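Local coordinates for protein carboxylase (Deinococcus radiodurans, PDB 5H80) that probably catalyses the ATP-dependent carboxylation of biotin, as the biotin carboxylase domain of a single-chain bacterial carboxylase, at residues A148-I160 against F304-E316. Residues are numbered along the deposited sequence; the frame is centred on the assembly and turned at random.
Sequences ARGLAQRLGVPVI and FLVTPGGDFYFIE
F314 reaches out from strand 312-318 so that CD2 of its ring lies 3.8 Å from A152 CB, while V157 CG1 packs 3.7 Å from F314 CB. With CG anti to the backbone N (chi1 171°), the ring is carried to helix 145-154, where the small methyls of A148 and A152 leave room for so broad a group. The backbone of F314 is held as well: its N donates to P158 O at 2.8 Å, nearly straight at 162°. Beyond P158, I160 crosses Y313 at about a right angle, its CG1 3.7 Å from Y313 CB, and sends CD1 to within 3.7 Å of I315 CG2; an alanine here would probably leave Y313 and I315 without this apolar neighbour. Strand 312-318 is the edge of a four-stranded antiparallel sheet in what is probably the ATP-grasp domain, and the loop after the helix packs along it. A Schellman motif ends the helix, G156 taking the positive phi, and turns the chain toward that strand. Farther out, R149 clasps I160 O end-on through NH1 and NH2, with V159 CG2 3.4 Å above the guanidinium plane, while I232 packs against I160 and Y313.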
# COMPACT_ATOMS: atom_id res chain seq x y z
N ALA A 148 -7.81 33.94 14.23
CA ALA A 148 -7.17 32.66 14.61
C ALA A 148 -6.08 32.82 15.74
O ALA A 148 -5.98 32.04 16.66
CB ALA A 148 -6.58 31.98 13.40
N ARG A 149 -5.37 33.93 15.68
CA ARG A 149 -4.41 34.33 16.70
C ARG A 149 -5.07 34.61 18.02
O ARG A 149 -4.67 34.04 19.03
CB ARG A 149 -3.62 35.54 16.22
CG ARG A 149 -2.45 35.99 17.08
CD ARG A 149 -1.74 37.18 16.41
NE ARG A 149 -0.73 37.70 17.32
CZ ARG A 149 0.55 37.34 17.33
NH1 ARG A 149 1.07 36.49 16.42
NH2 ARG A 149 1.33 37.85 18.26
N GLY A 150 -6.12 35.42 18.01
CA GLY A 150 -6.82 35.74 19.21
C GLY A 150 -7.42 34.56 19.91
O GLY A 150 -7.33 34.47 21.14
N LEU A 151 -8.01 33.66 19.12
CA LEU A 151 -8.46 32.34 19.60
C LEU A 151 -7.32 31.55 20.23
O LEU A 151 -7.50 31.05 21.37
CB LEU A 151 -9.06 31.50 18.49
CG LEU A 151 -9.70 30.16 18.84
CD1 LEU A 151 -10.88 30.28 19.79
CD2 LEU A 151 -10.21 29.49 17.59
N ALA A 152 -6.18 31.49 19.57
CA ALA A 152 -5.03 30.79 20.14
C ALA A 152 -4.67 31.41 21.52
O ALA A 152 -4.61 30.73 22.54
CB ALA A 152 -3.88 30.82 19.20
N GLN A 153 -4.53 32.73 21.53
CA GLN A 153 -4.17 33.47 22.73
C GLN A 153 -5.13 33.27 23.88
O GLN A 153 -4.66 33.07 24.98
CB GLN A 153 -4.08 34.94 22.44
CG GLN A 153 -2.87 35.30 21.60
CD GLN A 153 -2.88 36.72 21.21
OE1 GLN A 153 -3.94 37.29 20.99
NE2 GLN A 153 -1.73 37.31 21.11
N ARG A 154 -6.45 33.26 23.64
CA ARG A 154 -7.46 33.01 24.67
C ARG A 154 -7.46 31.59 25.26
O ARG A 154 -7.73 31.37 26.42
CB ARG A 154 -8.85 33.41 24.11
CG ARG A 154 -8.95 34.92 23.84
CD ARG A 154 -10.34 35.45 23.47
NE ARG A 154 -10.45 35.74 22.02
CZ ARG A 154 -10.92 34.91 21.09
NH1 ARG A 154 -11.39 33.71 21.39
NH2 ARG A 154 -10.93 35.29 19.84
N LEU A 155 -7.04 30.63 24.46
CA LEU A 155 -6.81 29.26 24.91
C LEU A 155 -5.44 28.94 25.50
O LEU A 155 -5.19 27.76 25.85
CB LEU A 155 -7.10 28.28 23.70
CG LEU A 155 -8.47 27.63 23.44
CD1 LEU A 155 -9.60 28.18 24.24
CD2 LEU A 155 -8.78 27.57 21.93
N GLY A 156 -4.54 29.90 25.61
CA GLY A 156 -3.20 29.59 26.13
C GLY A 156 -2.19 28.98 25.15
O GLY A 156 -1.06 28.60 25.54
N VAL A 157 -2.54 28.94 23.84
CA VAL A 157 -1.74 28.33 22.81
C VAL A 157 -0.78 29.42 22.31
O VAL A 157 -1.22 30.50 21.82
CB VAL A 157 -2.58 27.75 21.62
CG1 VAL A 157 -1.66 27.27 20.53
CG2 VAL A 157 -3.55 26.65 22.06
N PRO A 158 0.57 29.17 22.38
CA PRO A 158 1.52 30.18 21.96
C PRO A 158 1.49 30.46 20.52
O PRO A 158 1.25 29.53 19.72
CB PRO A 158 2.89 29.62 22.33
CG PRO A 158 2.64 28.45 23.14
CD PRO A 158 1.29 27.94 22.80
N VAL A 159 1.61 31.77 20.23
CA VAL A 159 1.81 32.29 18.89
C VAL A 159 3.09 33.13 18.75
O VAL A 159 3.61 33.67 19.74
CB VAL A 159 0.56 33.09 18.40
CG1 VAL A 159 -0.74 32.33 18.55
CG2 VAL A 159 0.44 34.39 19.20
N ILE A 160 3.52 33.28 17.53
CA ILE A 160 4.73 33.95 17.19
C ILE A 160 4.59 35.43 17.59
O ILE A 160 3.52 36.02 17.38
CB ILE A 160 5.11 33.85 15.73
CG1 ILE A 160 5.44 32.38 15.37
CG2 ILE A 160 6.35 34.68 15.47
CD1 ILE A 160 5.86 32.15 13.94
N PHE A 304 2.39 23.98 13.44
CA PHE A 304 3.25 24.61 14.44
C PHE A 304 4.71 24.64 13.97
O PHE A 304 5.15 23.79 13.19
CB PHE A 304 3.21 23.82 15.76
CG PHE A 304 1.88 23.66 16.34
CD1 PHE A 304 1.37 24.54 17.33
CD2 PHE A 304 1.04 22.57 15.96
CE1 PHE A 304 0.20 24.38 17.91
CE2 PHE A 304 -0.25 22.40 16.57
CZ PHE A 304 -0.70 23.35 17.52
N LEU A 305 5.44 25.64 14.46
CA LEU A 305 6.89 25.64 14.47
C LEU A 305 7.35 25.26 15.89
O LEU A 305 6.81 25.73 16.92
CB LEU A 305 7.50 27.01 14.10
CG LEU A 305 7.16 27.52 12.67
CD1 LEU A 305 7.80 28.89 12.50
CD2 LEU A 305 7.57 26.49 11.67
N VAL A 306 8.32 24.33 15.93
CA VAL A 306 8.78 23.77 17.13
C VAL A 306 10.33 23.85 17.24
O VAL A 306 11.08 23.47 16.29
CB VAL A 306 8.31 22.24 17.21
CG1 VAL A 306 8.76 21.58 18.52
CG2 VAL A 306 6.80 22.07 17.02
N THR A 307 10.83 24.44 18.37
CA THR A 307 12.20 24.77 18.56
C THR A 307 12.85 23.41 19.04
O THR A 307 12.11 22.55 19.51
CB THR A 307 12.43 25.78 19.71
OG1 THR A 307 12.12 25.25 20.99
CG2 THR A 307 11.67 27.06 19.39
N PRO A 308 14.19 23.36 19.04
CA PRO A 308 14.88 22.10 19.37
C PRO A 308 14.55 21.59 20.73
O PRO A 308 14.44 20.37 20.90
CB PRO A 308 16.38 22.49 19.14
CG PRO A 308 16.26 23.49 18.06
CD PRO A 308 15.12 24.32 18.48
N GLY A 309 14.26 22.47 21.70
CA GLY A 309 13.94 22.15 23.07
C GLY A 309 12.44 21.93 23.32
O GLY A 309 12.03 21.65 24.44
N GLY A 310 11.63 22.10 22.28
CA GLY A 310 10.23 21.73 22.31
C GLY A 310 9.28 22.89 22.67
O GLY A 310 8.09 22.67 22.86
N ASP A 311 9.74 24.12 22.69
CA ASP A 311 8.82 25.23 22.54
C ASP A 311 8.08 25.14 21.22
O ASP A 311 8.65 24.84 20.15
CB ASP A 311 9.59 26.60 22.60
CG ASP A 311 10.04 26.97 24.03
OD1 ASP A 311 9.50 26.49 25.07
OD2 ASP A 311 11.02 27.74 24.10
N PHE A 312 6.82 25.53 21.25
CA PHE A 312 6.02 25.53 19.95
C PHE A 312 5.21 26.84 19.76
O PHE A 312 4.86 27.52 20.78
CB PHE A 312 5.19 24.22 19.75
CG PHE A 312 4.19 23.96 20.79
CD1 PHE A 312 2.91 24.52 20.76
CD2 PHE A 312 4.53 23.27 21.97
CE1 PHE A 312 1.97 24.28 21.76
CE2 PHE A 312 3.60 23.04 22.96
CZ PHE A 312 2.29 23.56 22.88
N TYR A 313 4.90 27.13 18.51
CA TYR A 313 4.14 28.36 18.10
C TYR A 313 3.12 27.88 17.07
O TYR A 313 3.58 27.31 16.04
CB TYR A 313 5.06 29.33 17.47
CG TYR A 313 6.13 29.77 18.42
CD1 TYR A 313 5.84 30.71 19.37
CD2 TYR A 313 7.38 29.18 18.42
CE1 TYR A 313 6.82 31.16 20.28
CE2 TYR A 313 8.36 29.56 19.38
CZ TYR A 313 8.03 30.54 20.31
OH TYR A 313 8.91 30.99 21.27
N PHE A 314 1.86 28.14 17.36
CA PHE A 314 0.75 27.97 16.37
C PHE A 314 0.93 28.93 15.21
O PHE A 314 1.02 30.16 15.41
CB PHE A 314 -0.58 28.11 17.09
CG PHE A 314 -1.75 28.17 16.14
CD1 PHE A 314 -2.06 27.08 15.36
CD2 PHE A 314 -2.52 29.32 16.03
CE1 PHE A 314 -3.11 27.11 14.46
CE2 PHE A 314 -3.63 29.32 15.18
CZ PHE A 314 -3.90 28.23 14.37
N ILE A 315 0.98 28.44 13.98
CA ILE A 315 1.17 29.23 12.77
C ILE A 315 -0.02 29.22 11.85
O ILE A 315 -0.17 30.21 11.18
CB ILE A 315 2.46 28.99 11.96
CG1 ILE A 315 2.64 27.59 11.33
CG2 ILE A 315 3.69 29.35 12.80
CD1 ILE A 315 3.76 27.46 10.28
N GLU A 316 -0.79 28.11 11.76
CA GLU A 316 -1.87 28.06 10.73
C GLU A 316 -2.81 26.96 11.08
O GLU A 316 -2.33 25.84 11.43
CB GLU A 316 -1.30 27.78 9.30
CG GLU A 316 -2.22 28.06 8.12
CD GLU A 316 -1.91 29.33 7.34
OE1 GLU A 316 -0.96 30.07 7.73
OE2 GLU A 316 -2.62 29.53 6.29
O HOH W 1 1.70 32.52 15.06